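Local atomic coordinates of Ctr9 protein (Myceliophthora thermophila, PDB entry 6AF0), a protein that probably binds the RNA polymerase II complex, this chain being a large TPR-repeat part of the longer Ctr9 protein. Residues I594-L605 and A614-R625. Residues are numbered along the deposited sequence; the frame is centred on the assembly and turned at random.
Sequences IDKAIETYEQLL and ARTRLAYIKLRR
Tyr-601 is a knob from helix 594-607 in a hole on helix 612-625 made by Ala-614, Arg-617, Leu-618 and Ile-621. The first torsion of Tyr-601 (chi1 -77°) turns its CG away from the carbonyl carbon, and the ring reaches between the helices. Ala-614 O stands over one face, nearer the ring's border than its centre. Ile-621 CD1 meets the edge in the ring plane, 3.8 Å from Tyr-601 CE2. Tyr-601 CE2 also lies 3.5 Å from Arg-617 CB. The hydroxyl hydrogen-bonds to Glu-589, which also forms a salt bridge with Arg-617. One carboxylate of helix 573-591 thus ties the polar ends of both side chains. An alanine in place of Tyr-601 would probably leave the hole unfilled and Glu-589 without its hydroxyl partner.

Packing is also close before and after Tyr-601 along its helix. Leu-605 CD2 rests 3.9 Å from Ala-614 CB, and the other methyl of Leu-605 turns to Leu-618. Ile-598 CG2 sits 3.8 Å from Leu-618 CD2. Further along, Ile-594 CD1 touches Ile-621 CG2 at 3.5 Å.

The solvent side is more open, with exposed Arg-625 and Glu-602 as partners. Ile-594 CD1 still lies close over the centre of the Arg-625 guanidinium, 3.7 Å above its plane. Glu-602 only skirts Leu-618, with its CG 4.5 Å from Leu-618 CD1.

The axes of segments 594-605 and 614-625 approach to 9.8 Å and run roughly antiparallel, at 148°. Such consecutive antiparallel helices, joined by a short connection, are typical of the TPR superhelix; helix 594-607 lies in a predicted TPR repeat.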
ATOM      1  N   ILE A 594     -42.322   1.343  -7.445  1.00 87.98           N
ATOM      2  CA  ILE A 594     -42.083   0.653  -8.676  1.00 87.82           C
ATOM      3  C   ILE A 594     -42.657   1.398  -9.868  1.00 86.54           C
ATOM      4  O   ILE A 594     -42.063   1.418 -10.924  1.00 89.06           O
ATOM      5  CB  ILE A 594     -42.703  -0.746  -8.575  1.00 86.39           C
ATOM      6  CG1 ILE A 594     -42.729  -1.428  -9.931  1.00 87.99           C
ATOM      7  CG2 ILE A 594     -44.118  -0.683  -7.990  1.00 90.90           C
ATOM      8  CD1 ILE A 594     -43.220  -2.860  -9.808  1.00 98.23           C
ATOM      9  N   ASP A 595     -43.806   2.030  -9.692  1.00 89.03           N
ATOM     10  CA  ASP A 595     -44.433   2.745 -10.795  1.00 91.29           C
ATOM     11  C   ASP A 595     -43.449   3.780 -11.296  1.00 84.58           C
ATOM     12  O   ASP A 595     -43.203   3.874 -12.496  1.00 86.32           O
ATOM     13  CB  ASP A 595     -45.755   3.394 -10.365  1.00 96.57           C
ATOM     14  CG  ASP A 595     -46.741   2.382  -9.797  1.00103.82           C
ATOM     15  OD1 ASP A 595     -47.093   1.419 -10.517  1.00115.03           O
ATOM     16  OD2 ASP A 595     -47.145   2.530  -8.624  1.00102.45           O
ATOM     17  N   LYS A 596     -42.858   4.525 -10.366  1.00 84.83           N
ATOM     18  CA  LYS A 596     -41.823   5.518 -10.705  1.00 92.32           C
ATOM     19  C   LYS A 596     -40.560   4.874 -11.287  1.00 85.05           C
ATOM     20  O   LYS A 596     -39.938   5.392 -12.228  1.00 73.19           O
ATOM     21  CB  LYS A 596     -41.489   6.400  -9.500  1.00 95.95           C
ATOM     22  CG  LYS A 596     -42.611   7.380  -9.167  1.00109.27           C
ATOM     23  CD  LYS A 596     -42.103   8.804  -9.003  1.00118.44           C
ATOM     24  CE  LYS A 596     -41.230   8.945  -7.764  1.00117.74           C
ATOM     25  NZ  LYS A 596     -40.790  10.350  -7.550  1.00116.37           N
ATOM     26  N   ALA A 597     -40.207   3.717 -10.751  1.00 81.31           N
ATOM     27  CA  ALA A 597     -39.158   2.919 -11.380  1.00 86.42           C
ATOM     28  C   ALA A 597     -39.504   2.623 -12.842  1.00 83.10           C
ATOM     29  O   ALA A 597     -38.680   2.820 -13.741  1.00 81.91           O
ATOM     30  CB  ALA A 597     -38.919   1.626 -10.617  1.00 86.79           C
ATOM     31  N   ILE A 598     -40.729   2.161 -13.069  1.00 83.42           N
ATOM     32  CA  ILE A 598     -41.210   1.898 -14.415  1.00 88.02           C
ATOM     33  C   ILE A 598     -41.005   3.148 -15.263  1.00 94.79           C
ATOM     34  O   ILE A 598     -40.274   3.126 -16.263  1.00 93.89           O
ATOM     35  CB  ILE A 598     -42.704   1.512 -14.464  1.00 87.56           C
ATOM     36  CG1 ILE A 598     -42.996   0.328 -13.554  1.00 88.32           C
ATOM     37  CG2 ILE A 598     -43.095   1.126 -15.882  1.00 91.39           C
ATOM     38  CD1 ILE A 598     -44.409  -0.197 -13.659  1.00 88.44           C
ATOM     39  N   GLU A 599     -41.614   4.250 -14.842  1.00 94.66           N
ATOM     40  CA  GLU A 599     -41.592   5.468 -15.660  1.00104.81           C
ATOM     41  C   GLU A 599     -40.150   5.926 -15.967  1.00 89.51           C
ATOM     42  O   GLU A 599     -39.863   6.422 -17.048  1.00 83.58           O
ATOM     43  CB  GLU A 599     -42.447   6.592 -15.034  1.00112.66           C
ATOM     44  CG  GLU A 599     -41.691   7.634 -14.210  1.00124.64           C
ATOM     45  CD  GLU A 599     -42.588   8.760 -13.699  1.00137.27           C
ATOM     46  OE1 GLU A 599     -43.819   8.552 -13.620  1.00151.58           O
ATOM     47  OE2 GLU A 599     -42.067   9.853 -13.363  1.00130.85           O
ATOM     48  N   THR A 600     -39.238   5.729 -15.029  1.00 86.70           N
ATOM     49  CA  THR A 600     -37.856   6.141 -15.266  1.00 91.40           C
ATOM     50  C   THR A 600     -37.185   5.230 -16.292  1.00 91.00           C
ATOM     51  O   THR A 600     -36.489   5.716 -17.185  1.00 92.71           O
ATOM     52  CB  THR A 600     -36.996   6.164 -13.983  1.00 89.14           C
ATOM     53  OG1 THR A 600     -36.686   4.836 -13.588  1.00 91.83           O
ATOM     54  CG2 THR A 600     -37.691   6.859 -12.841  1.00 83.99           C
ATOM     55  N   TYR A 601     -37.385   3.915 -16.144  1.00 90.10           N
ATOM     56  CA  TYR A 601     -36.923   2.936 -17.133  1.00 86.15           C
ATOM     57  C   TYR A 601     -37.464   3.299 -18.506  1.00 89.59           C
ATOM     58  O   TYR A 601     -36.723   3.402 -19.475  1.00 90.81           O
ATOM     59  CB  TYR A 601     -37.399   1.526 -16.785  1.00 84.01           C
ATOM     60  CG  TYR A 601     -36.640   0.822 -15.676  1.00 80.89           C
ATOM     61  CD1 TYR A 601     -35.293   1.063 -15.439  1.00 76.98           C
ATOM     62  CD2 TYR A 601     -37.267  -0.146 -14.897  1.00 75.88           C
ATOM     63  CE1 TYR A 601     -34.617   0.396 -14.427  1.00 73.98           C
ATOM     64  CE2 TYR A 601     -36.588  -0.817 -13.902  1.00 68.43           C
ATOM     65  CZ  TYR A 601     -35.283  -0.535 -13.667  1.00 67.10           C
ATOM     66  OH  TYR A 601     -34.665  -1.206 -12.662  1.00 72.97           O
ATOM     67  N   GLU A 602     -38.768   3.526 -18.561  1.00 90.03           N
ATOM     68  CA  GLU A 602     -39.428   3.925 -19.788  1.00 92.81           C
ATOM     69  C   GLU A 602     -38.882   5.215 -20.396  1.00 94.26           C
ATOM     70  O   GLU A 602     -38.657   5.269 -21.594  1.00100.69           O
ATOM     71  CB  GLU A 602     -40.920   4.077 -19.539  1.00101.06           C
ATOM     72  CG  GLU A 602     -41.574   2.788 -19.085  1.00104.96           C
ATOM     73  CD  GLU A 602     -43.013   2.685 -19.510  1.00106.77           C
ATOM     74  OE1 GLU A 602     -43.847   3.501 -19.041  1.00 98.95           O
ATOM     75  OE2 GLU A 602     -43.289   1.771 -20.318  1.00116.41           O
ATOM     76  N   GLN A 603     -38.666   6.242 -19.579  1.00 94.58           N
ATOM     77  CA  GLN A 603     -38.142   7.513 -20.077  1.00 92.75           C
ATOM     78  C   GLN A 603     -36.753   7.327 -20.636  1.00 89.19           C
ATOM     79  O   GLN A 603     -36.423   7.849 -21.685  1.00 93.79           O
ATOM     80  CB  GLN A 603     -38.102   8.559 -18.975  1.00 99.79           C
ATOM     81  CG  GLN A 603     -37.632   9.926 -19.456  1.00111.25           C
ATOM     82  CD  GLN A 603     -36.115  10.094 -19.486  1.00116.99           C
ATOM     83  OE1 GLN A 603     -35.356   9.194 -19.100  1.00114.75           O
ATOM     84  NE2 GLN A 603     -35.666  11.265 -19.944  1.00121.60           N
ATOM     85  N   LEU A 604     -35.928   6.604 -19.896  1.00104.47           N
ATOM     86  CA  LEU A 604     -34.603   6.195 -20.366  1.00107.79           C
ATOM     87  C   LEU A 604     -34.694   5.426 -21.680  1.00106.56           C
ATOM     88  O   LEU A 604     -33.827   5.571 -22.544  1.00108.50           O
ATOM     89  CB  LEU A 604     -33.916   5.316 -19.314  1.00102.95           C
ATOM     90  CG  LEU A 604     -32.718   4.506 -19.822  1.00102.08           C
ATOM     91  CD1 LEU A 604     -31.595   5.442 -20.248  1.00104.88           C
ATOM     92  CD2 LEU A 604     -32.243   3.532 -18.762  1.00 95.89           C
ATOM     93  N   LEU A 605     -35.722   4.582 -21.794  1.00105.02           N
ATOM     94  CA  LEU A 605     -35.961   3.785 -23.004  1.00112.26           C
ATOM     95  C   LEU A 605     -36.488   4.626 -24.172  1.00121.20           C
ATOM     96  O   LEU A 605     -36.049   4.459 -25.308  1.00137.94           O
ATOM     97  CB  LEU A 605     -36.920   2.613 -22.735  1.00105.22           C
ATOM     98  CG  LEU A 605     -36.399   1.344 -22.035  1.00 96.85           C
ATOM     99  CD1 LEU A 605     -37.509   0.308 -21.937  1.00 89.16           C
ATOM    100  CD2 LEU A 605     -35.189   0.733 -22.722  1.00 90.92           C
ATOM    101  N   ALA A 614     -32.510  -2.407 -18.972  1.00 84.89           N
ATOM    102  CA  ALA A 614     -33.706  -1.675 -18.581  1.00 85.81           C
ATOM    103  C   ALA A 614     -34.967  -2.466 -18.873  1.00 84.72           C
ATOM    104  O   ALA A 614     -35.791  -2.658 -18.001  1.00 87.06           O
ATOM    105  CB  ALA A 614     -33.766  -0.337 -19.273  1.00 85.49           C
ATOM    106  N   ARG A 615     -35.120  -2.935 -20.099  1.00 90.19           N
ATOM    107  CA  ARG A 615     -36.330  -3.658 -20.450  1.00 91.35           C
ATOM    108  C   ARG A 615     -36.385  -5.031 -19.791  1.00 85.64           C
ATOM    109  O   ARG A 615     -37.470  -5.544 -19.539  1.00 81.48           O
ATOM    110  CB  ARG A 615     -36.492  -3.776 -21.966  1.00102.22           C
ATOM    111  CG  ARG A 615     -37.712  -4.618 -22.364  1.00115.36           C
ATOM    112  CD  ARG A 615     -38.162  -4.416 -23.802  1.00114.72           C
ATOM    113  NE  ARG A 615     -38.071  -3.017 -24.210  1.00116.48           N
ATOM    114  CZ  ARG A 615     -37.726  -2.599 -25.428  1.00128.56           C
ATOM    115  NH1 ARG A 615     -37.431  -3.466 -26.397  1.00133.01           N
ATOM    116  NH2 ARG A 615     -37.674  -1.296 -25.682  1.00118.35           N
ATOM    117  N   THR A 616     -35.220  -5.620 -19.516  1.00 81.91           N
ATOM    118  CA  THR A 616     -35.147  -6.871 -18.750  1.00 74.71           C
ATOM    119  C   THR A 616     -35.736  -6.682 -17.347  1.00 75.43           C
ATOM    120  O   THR A 616     -36.515  -7.518 -16.886  1.00 76.17           O
ATOM    121  CB  THR A 616     -33.711  -7.398 -18.615  1.00 76.53           C
ATOM    122  OG1 THR A 616     -33.022  -7.358 -19.885  1.00 73.88           O
ATOM    123  CG2 THR A 616     -33.727  -8.812 -18.055  1.00 69.35           C
ATOM    124  N   ARG A 617     -35.367  -5.586 -16.680  1.00 74.50           N
ATOM    125  CA  ARG A 617     -36.001  -5.205 -15.399  1.00 72.67           C
ATOM    126  C   ARG A 617     -37.483  -4.918 -15.589  1.00 71.80           C
ATOM    127  O   ARG A 617     -38.301  -5.278 -14.758  1.00 74.35           O
ATOM    128  CB  ARG A 617     -35.307  -4.003 -14.741  1.00 69.54           C
ATOM    129  CG  ARG A 617     -33.905  -4.307 -14.212  1.00 71.33           C
ATOM    130  CD  ARG A 617     -33.838  -5.558 -13.339  1.00 64.75           C
ATOM    131  NE  ARG A 617     -34.838  -5.555 -12.278  1.00 64.34           N
ATOM    132  CZ  ARG A 617     -34.888  -6.432 -11.273  1.00 65.01           C
ATOM    133  NH1 ARG A 617     -34.007  -7.404 -11.159  1.00 68.71           N
ATOM    134  NH2 ARG A 617     -35.826  -6.336 -10.358  1.00 68.33           N
ATOM    135  N   LEU A 618     -37.835  -4.282 -16.696  1.00 80.40           N
ATOM    136  CA  LEU A 618     -39.241  -4.030 -16.989  1.00 80.15           C
ATOM    137  C   LEU A 618     -39.980  -5.352 -17.066  1.00 79.06           C
ATOM    138  O   LEU A 618     -41.024  -5.508 -16.480  1.00 76.90           O
ATOM    139  CB  LEU A 618     -39.420  -3.221 -18.278  1.00 78.82           C
ATOM    140  CG  LEU A 618     -39.296  -1.700 -18.116  1.00 84.95           C
ATOM    141  CD1 LEU A 618     -39.291  -1.030 -19.477  1.00 84.43           C
ATOM    142  CD2 LEU A 618     -40.397  -1.105 -17.241  1.00 85.62           C
ATOM    143  N   ALA A 619     -39.392  -6.322 -17.748  1.00 83.74           N
ATOM    144  CA  ALA A 619     -40.049  -7.606 -17.964  1.00 84.15           C
ATOM    145  C   ALA A 619     -40.192  -8.406 -16.667  1.00 88.84           C
ATOM    146  O   ALA A 619     -41.132  -9.205 -16.510  1.00 83.46           O
ATOM    147  CB  ALA A 619     -39.294  -8.407 -19.006  1.00 80.76           C
ATOM    148  N   TYR A 620     -39.272  -8.189 -15.735  1.00 84.51           N
ATOM    149  CA  TYR A 620     -39.371  -8.848 -14.451  1.00 82.97           C
ATOM    150  C   TYR A 620     -40.472  -8.131 -13.653  1.00 87.59           C
ATOM    151  O   TYR A 620     -41.374  -8.785 -13.088  1.00 80.53           O
ATOM    152  CB  TYR A 620     -38.018  -8.860 -13.718  1.00 79.32           C
ATOM    153  CG  TYR A 620     -38.150  -9.223 -12.261  1.00 76.23           C
ATOM    154  CD1 TYR A 620     -38.439 -10.529 -11.874  1.00 74.90           C
ATOM    155  CD2 TYR A 620     -38.047  -8.247 -11.279  1.00 70.60           C
ATOM    156  CE1 TYR A 620     -38.592 -10.855 -10.532  1.00 81.00           C
ATOM    157  CE2 TYR A 620     -38.193  -8.559  -9.945  1.00 78.05           C
ATOM    158  CZ  TYR A 620     -38.462  -9.854  -9.567  1.00 78.97           C
ATOM    159  OH  TYR A 620     -38.604 -10.118  -8.220  1.00 76.49           O
ATOM    160  N   ILE A 621     -40.403  -6.794 -13.622  1.00 86.51           N
ATOM    161  CA  ILE A 621     -41.444  -5.968 -12.975  1.00 90.20           C
ATOM    162  C   ILE A 621     -42.823  -6.460 -13.457  1.00 94.57           C
ATOM    163  O   ILE A 621     -43.792  -6.581 -12.692  1.00 81.38           O
ATOM    164  CB  ILE A 621     -41.274  -4.460 -13.310  1.00 85.78           C
ATOM    165  CG1 ILE A 621     -40.187  -3.796 -12.454  1.00 82.18           C
ATOM    166  CG2 ILE A 621     -42.580  -3.715 -13.106  1.00 84.45           C
ATOM    167  CD1 ILE A 621     -39.870  -2.370 -12.862  1.00 80.60           C
ATOM    168  N   LYS A 622     -42.877  -6.738 -14.755  1.00103.01           N
ATOM    169  CA  LYS A 622     -44.062  -7.299 -15.406  1.00107.74           C
ATOM    170  C   LYS A 622     -44.360  -8.733 -15.010  1.00108.11           C
ATOM    171  O   LYS A 622     -45.518  -9.086 -14.776  1.00 96.01           O
ATOM    172  CB  LYS A 622     -43.881  -7.276 -16.918  1.00110.41           C
ATOM    173  CG  LYS A 622     -43.910  -5.888 -17.511  1.00114.79           C
ATOM    174  CD  LYS A 622     -45.337  -5.397 -17.639  1.00116.25           C
ATOM    175  CE  LYS A 622     -45.374  -3.943 -18.097  1.00111.69           C
ATOM    176  NZ  LYS A 622     -46.233  -3.144 -17.190  1.00 99.93           N
ATOM    177  N   LEU A 623     -43.330  -9.571 -14.970  1.00103.78           N
ATOM    178  CA  LEU A 623     -43.555 -10.951 -14.606  1.00 90.68           C
ATOM    179  C   LEU A 623     -44.199 -11.067 -13.232  1.00 85.72           C
ATOM    180  O   LEU A 623     -45.033 -11.938 -13.052  1.00 85.79           O
ATOM    181  CB  LEU A 623     -42.281 -11.799 -14.702  1.00 96.15           C
ATOM    182  CG  LEU A 623     -42.294 -12.785 -15.869  1.00 89.36           C
ATOM    183  CD1 LEU A 623     -41.070 -13.693 -15.857  1.00 96.44           C
ATOM    184  CD2 LEU A 623     -43.547 -13.644 -15.802  1.00 93.90           C
ATOM    185  N   ARG A 624     -43.848 -10.187 -12.287  1.00 86.62           N
ATOM    186  CA  ARG A 624     -44.451 -10.240 -10.944  1.00 93.55           C
ATOM    187  C   ARG A 624     -45.826  -9.586 -10.859  1.00 97.09           C
ATOM    188  O   ARG A 624     -46.684 -10.070 -10.122  1.00 90.45           O
ATOM    189  CB  ARG A 624     -43.528  -9.650  -9.879  1.00100.61           C
ATOM    190  CG  ARG A 624     -43.033 -10.690  -8.876  1.00110.96           C
ATOM    191  CD  ARG A 624     -42.237 -10.069  -7.732  1.00120.38           C
ATOM    192  NE  ARG A 624     -43.002  -9.089  -6.943  1.00131.89           N
ATOM    193  CZ  ARG A 624     -42.588  -7.861  -6.608  1.00130.57           C
ATOM    194  NH1 ARG A 624     -41.387  -7.415  -6.964  1.00131.93           N
ATOM    195  NH2 ARG A 624     -43.378  -7.070  -5.887  1.00125.04           N
ATOM    196  N   ARG A 625     -46.027  -8.505 -11.615  1.00107.90           N
ATOM    197  CA  ARG A 625     -47.296  -7.751 -11.599  1.00 99.91           C
ATOM    198  C   ARG A 625     -48.412  -8.473 -12.313  1.00 95.21           C
ATOM    199  O   ARG A 625     -49.540  -8.434 -11.874  1.00 96.70           O
ATOM    200  CB  ARG A 625     -47.141  -6.370 -12.250  1.00104.34           C
ATOM    201  CG  ARG A 625     -47.973  -5.277 -11.581  1.00108.60           C
ATOM    202  CD  ARG A 625     -47.220  -4.520 -10.489  1.00122.42           C
ATOM    203  NE  ARG A 625     -46.398  -5.390  -9.630  1.00141.79           N
ATOM    204  CZ  ARG A 625     -45.925  -5.065  -8.424  1.00142.16           C
ATOM    205  NH1 ARG A 625     -45.185  -5.943  -7.760  1.00138.36           N
ATOM    206  NH2 ARG A 625     -46.187  -3.885  -7.867  1.00135.86           N
TER